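Local coordinates for AimR transcriptional regulator (Bacillus phage phi3T, PDB 5ZVV), which activates transcription of the aimX locus in the phage's lysis-lysogeny switch, working as a dimer that the arbitrium peptide converts to an inactive monomer, at residues C227-A230 / Y231-I234; A246-A249 / Y250-Q254. All coordinates share one frame; numbering follows the deposited sequence.

Contacts 1 and 2 are local, turn-to-turn contacts on consecutive helices, 224-237 and 243-252, and they illustrate how one backbone pattern is dressed differently according to place. The centre of contact 1 lies about 8 Å, and that of contact 2 about 15 Å, from the centre of the chain. In 227-234 mainly apolar side chains pack against helices 184-203, 207-220 and 260-277, none of them exposed; in 246-254 Lys248, Ile251 and Lys252 reach the surface while Ala246, Ala249 and Tyr250 face inward. Both pack on helix 260-277, and they touch each other directly, Phe228 CD1 lying 3.4 Å from Gly253 O.

Contact 1 of 2, residues C227-A230 / Y231-I234; sequences CFFA and YLTI
Tyr231 hangs from Cys227 by a backbone bond that exemplifies the alpha-helix, the repeated building block of this all-helical protein of the TPR clan. Tyr231 N points almost straight at Cys227 O, 2.9 Å away with an N-H...O angle of 174°. Leu232 N bonds to Phe228 O and Ile234 N to Ala230 O, somewhat less straight, so the carbonyls of one turn are met in order by the amides of the next.

Phe229 O is the exception, because two donors of a single residue grip it. Thr233 N is 2.9 Å from Phe229 O but lies above the carbonyl plane, 40° out of it, whereas Thr233 OG1 approaches the same Phe229 O to 2.7 Å with a smaller tilt. The hydroxyl gets there because chi1 of -61° sets it beside its own backbone N, facing back down the helix toward the preceding turn. OG1 is also hydrogen-bonded to Asn199 OD1, which probably helps link this helix to helix 184-203. Both partners are acceptors as modelled, so the single hydroxyl hydrogen must be shared between them or committed to one.

The apolar half of the turn is carried by Leu232. With CG placed anti to the backbone N, the side chain runs alongside those of Phe228 and Phe229, pointing the same way. Its CD2 branch serves both: CD2 is 3.8 Å from Phe229 CD1 and 4.1 Å from Phe228 CE2, meeting each ring obliquely. Beyond the turn, Leu266 of helix 260-277 packs against Phe228 and Leu232, and His262 stacks on Phe228 while forming an edge-to-face pair with Phe229. The two phenylalanine rings also meet directly: Phe228 CD2 sits 3.9 Å above the plane of the Phe229 ring, over its centre.

Contact 2 of 2, residues A246-A249 / Y250-Q254; sequences AKKA and YIKGQ
Tyr250 lies against the carbonyl oxygen of Ala246, which meets its ring obliquely, on helix 243-252, a short amphipathic helix whose inner side is made of Ala246, Ala249 and this tyrosine. The backbone sets the frame, with Tyr250 N bonded to Ala246 O at 2.9 Å and nearly in line, the N-H...O angle being 177°. From there the side chain can be traced outward. Its CB stands 3.6 Å from both Ala246 O and Lys247 O. A chi1 of -73° keeps CG next to the backbone N, which leaves CG 3.4 Å from Ala246 O; one ortho carbon, CD2, comes closer still, 3.3 Å from that oxygen. Further along the same side, CE2 lies loosely beside the methyl of Ala246, 4.4 Å from CB. On the other side of the ring, Tyr250 CE1 lies 3.5 Å from Leu232 O of helix 224-237. At the tip, OH is hydrogen-bonded to Asn236 OD1, so the phenol ends on the helix that its ring already touches.

The outer side behaves differently. At its margin with the inner side, the extended Lys247, which also packs on Leu273 and Trp283, has its CG 3.8 Å from Ile251 CD1, the two side chains crossing at a slant. Lys248 and Lys252, one turn apart, hold their NZ atoms 5.9 Å from each other, and Lys248 NZ forms a salt bridge with Glu245. Gly253 N still bonds to Ala249 O, though with an N-H...O angle of only 136°.

The division of labour follows from this chemistry: a buried tyrosine joins the helix to 224-237 by ring and hydroxyl, and its ring also packs on helix 260-277, while Lys248 and Lys252 probably repel each other mildly, an effect that the Glu245 partner of Lys248 would lessen.

Contact 1 of 2, residues C227-A230 / Y231-I234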
loop_
_atom_site.group_PDB
_atom_site.type_symbol
_atom_site.label_atom_id
_atom_site.label_comp_id
_atom_site.label_asym_id
_atom_site.label_seq_id
_atom_site.Cartn_x
_atom_site.Cartn_y
_atom_site.Cartn_z
ATOM N N CYS A 227 -2.599 -14.328 23.568
ATOM C CA CYS A 227 -1.447 -14.348 24.463
ATOM C C CYS A 227 -0.283 -15.117 23.852
ATOM O O CYS A 227 0.880 -14.727 24.016
ATOM C CB CYS A 227 -1.841 -14.946 25.811
ATOM S SG CYS A 227 -3.041 -13.962 26.728
ATOM N N PHE A 228 -0.579 -16.210 23.141
ATOM C CA PHE A 228 0.471 -16.970 22.472
ATOM C C PHE A 228 1.232 -16.096 21.483
ATOM O O PHE A 228 2.464 -16.006 21.537
ATOM C CB PHE A 228 -0.122 -18.193 21.766
ATOM C CG PHE A 228 0.850 -18.886 20.853
ATOM C CD1 PHE A 228 1.821 -19.732 21.368
ATOM C CD2 PHE A 228 0.806 -18.680 19.485
ATOM C CE1 PHE A 228 2.725 -20.358 20.533
ATOM C CE2 PHE A 228 1.708 -19.308 18.645
ATOM C CZ PHE A 228 2.669 -20.145 19.171
ATOM N N PHE A 229 0.513 -15.435 20.572
ATOM C CA PHE A 229 1.204 -14.578 19.615
ATOM C C PHE A 229 1.819 -13.349 20.274
ATOM O O PHE A 229 2.770 -12.780 19.728
ATOM C CB PHE A 229 0.258 -14.171 18.487
ATOM C CG PHE A 229 0.050 -15.256 17.471
ATOM C CD1 PHE A 229 1.090 -15.644 16.638
ATOM C CD2 PHE A 229 -1.166 -15.905 17.362
ATOM C CE1 PHE A 229 0.915 -16.651 15.707
ATOM C CE2 PHE A 229 -1.350 -16.916 16.431
ATOM C CZ PHE A 229 -0.307 -17.287 15.603
ATOM N N ALA A 230 1.321 -12.943 21.442
ATOM C CA ALA A 230 1.924 -11.820 22.148
ATOM C C ALA A 230 3.297 -12.192 22.699
ATOM O O ALA A 230 4.279 -11.469 22.483
ATOM C CB ALA A 230 0.996 -11.348 23.264
ATOM N N TYR A 231 3.386 -13.319 23.416
ATOM C CA TYR A 231 4.688 -13.760 23.918
ATOM C C TYR A 231 5.619 -14.160 22.781
ATOM O O TYR A 231 6.836 -13.959 22.876
ATOM C CB TYR A 231 4.512 -14.914 24.905
ATOM C CG TYR A 231 4.043 -14.459 26.264
ATOM C CD1 TYR A 231 4.876 -13.710 27.088
ATOM C CD2 TYR A 231 2.769 -14.765 26.723
ATOM C CE1 TYR A 231 4.456 -13.283 28.331
ATOM C CE2 TYR A 231 2.337 -14.342 27.966
ATOM C CZ TYR A 231 3.186 -13.600 28.766
ATOM O OH TYR A 231 2.765 -13.173 30.004
ATOM N N LEU A 232 5.064 -14.723 21.706
ATOM C CA LEU A 232 5.852 -14.970 20.505
ATOM C C LEU A 232 6.458 -13.676 19.977
ATOM O O LEU A 232 7.641 -13.636 19.612
ATOM C CB LEU A 232 4.972 -15.633 19.443
ATOM C CG LEU A 232 5.653 -16.397 18.312
ATOM C CD1 LEU A 232 6.401 -17.604 18.861
ATOM C CD2 LEU A 232 4.627 -16.822 17.267
ATOM N N THR A 233 5.669 -12.597 19.954
ATOM C CA THR A 233 6.173 -11.320 19.454
ATOM C C THR A 233 7.240 -10.742 20.376
ATOM O O THR A 233 8.260 -10.231 19.901
ATOM C CB THR A 233 5.024 -10.325 19.281
ATOM O OG1 THR A 233 4.078 -10.841 18.336
ATOM C CG2 THR A 233 5.548 -8.988 18.775
ATOM N N ILE A 234 7.024 -10.805 21.693
ATOM C CA ILE A 234 8.018 -10.292 22.636
ATOM C C ILE A 234 9.343 -11.029 22.461
ATOM O O ILE A 234 10.411 -10.416 22.285
ATOM C CB ILE A 234 7.490 -10.404 24.079
ATOM C CG1 ILE A 234 6.311 -9.448 24.290
ATOM C CG2 ILE A 234 8.600 -10.133 25.093
ATOM C CD1 ILE A 234 5.623 -9.597 25.631
#

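Contact 2 of 2, residues A246-A249 / Y250-Q254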
loop_
_atom_site.group_PDB
_atom_site.type_symbol
_atom_site.label_atom_id
_atom_site.label_comp_id
_atom_site.label_asym_id
_atom_site.label_seq_id
_atom_site.Cartn_x
_atom_site.Cartn_y
_atom_site.Cartn_z
ATOM N N ALA A 246 14.677 -13.764 25.684
ATOM C CA ALA A 246 13.875 -14.205 24.546
ATOM C C ALA A 246 13.320 -15.603 24.784
ATOM O O ALA A 246 12.118 -15.848 24.614
ATOM C CB ALA A 246 14.712 -14.171 23.266
ATOM N N LYS A 247 14.188 -16.529 25.196
ATOM C CA LYS A 247 13.747 -17.887 25.494
ATOM C C LYS A 247 12.700 -17.895 26.600
ATOM O O LYS A 247 11.762 -18.700 26.569
ATOM C CB LYS A 247 14.948 -18.749 25.883
ATOM C CG LYS A 247 14.603 -20.188 26.221
ATOM C CD LYS A 247 15.845 -20.962 26.643
ATOM C CE LYS A 247 15.526 -22.427 26.906
ATOM N NZ LYS A 247 16.724 -23.190 27.349
ATOM N N LYS A 248 12.834 -16.996 27.578
ATOM C CA LYS A 248 11.872 -16.958 28.676
ATOM C C LYS A 248 10.500 -16.501 28.192
ATOM O O LYS A 248 9.472 -17.035 28.630
ATOM C CB LYS A 248 12.391 -16.052 29.792
ATOM C CG LYS A 248 11.700 -16.262 31.130
ATOM C CD LYS A 248 12.544 -15.730 32.284
ATOM C CE LYS A 248 12.735 -14.229 32.191
ATOM N NZ LYS A 248 13.516 -13.687 33.340
ATOM N N ALA A 249 10.460 -15.525 27.283
ATOM C CA ALA A 249 9.177 -15.095 26.725
ATOM C C ALA A 249 8.557 -16.191 25.864
ATOM O O ALA A 249 7.364 -16.510 26.001
ATOM C CB ALA A 249 9.363 -13.809 25.918
ATOM N N TYR A 250 9.355 -16.775 24.963
ATOM C CA TYR A 250 8.890 -17.907 24.166
ATOM C C TYR A 250 8.274 -18.984 25.049
ATOM O O TYR A 250 7.157 -19.449 24.798
ATOM C CB TYR A 250 10.046 -18.494 23.357
ATOM C CG TYR A 250 10.493 -17.652 22.187
ATOM C CD1 TYR A 250 9.580 -16.914 21.445
ATOM C CD2 TYR A 250 11.831 -17.600 21.822
ATOM C CE1 TYR A 250 9.992 -16.147 20.370
ATOM C CE2 TYR A 250 12.250 -16.836 20.754
ATOM C CZ TYR A 250 11.328 -16.113 20.031
ATOM O OH TYR A 250 11.754 -15.355 18.968
ATOM N N ILE A 251 8.992 -19.385 26.101
ATOM C CA ILE A 251 8.488 -20.424 26.994
ATOM C C ILE A 251 7.214 -19.965 27.689
ATOM O O ILE A 251 6.305 -20.770 27.929
ATOM C CB ILE A 251 9.579 -20.834 28.003
ATOM C CG1 ILE A 251 10.726 -21.543 27.283
ATOM C CG2 ILE A 251 9.006 -21.737 29.083
ATOM C CD1 ILE A 251 11.886 -21.894 28.189
ATOM N N LYS A 252 7.111 -18.668 28.007
ATOM C CA LYS A 252 5.853 -18.150 28.539
ATOM C C LYS A 252 4.711 -18.333 27.549
ATOM O O LYS A 252 3.549 -18.433 27.954
ATOM C CB LYS A 252 5.991 -16.674 28.911
ATOM C CG LYS A 252 6.720 -16.429 30.218
ATOM C CD LYS A 252 6.794 -14.947 30.524
ATOM C CE LYS A 252 7.653 -14.680 31.746
ATOM N NZ LYS A 252 7.806 -13.219 31.991
ATOM N N GLY A 253 5.014 -18.378 26.253
ATOM C CA GLY A 253 3.965 -18.666 25.282
ATOM C C GLY A 253 3.465 -20.105 25.277
ATOM O O GLY A 253 2.429 -20.373 24.657
ATOM N N GLN A 254 4.155 -21.023 25.961
ATOM C CA GLN A 254 3.842 -22.449 25.837
ATOM C C GLN A 254 2.435 -22.765 26.334
ATOM O O GLN A 254 1.670 -23.466 25.661
ATOM C CB GLN A 254 4.874 -23.282 26.599
ATOM C CG GLN A 254 4.532 -24.766 26.708
ATOM C CD GLN A 254 4.433 -25.445 25.356
ATOM O OE1 GLN A 254 5.412 -25.524 24.614
ATOM N NE2 GLN A 254 3.244 -25.936 25.027
#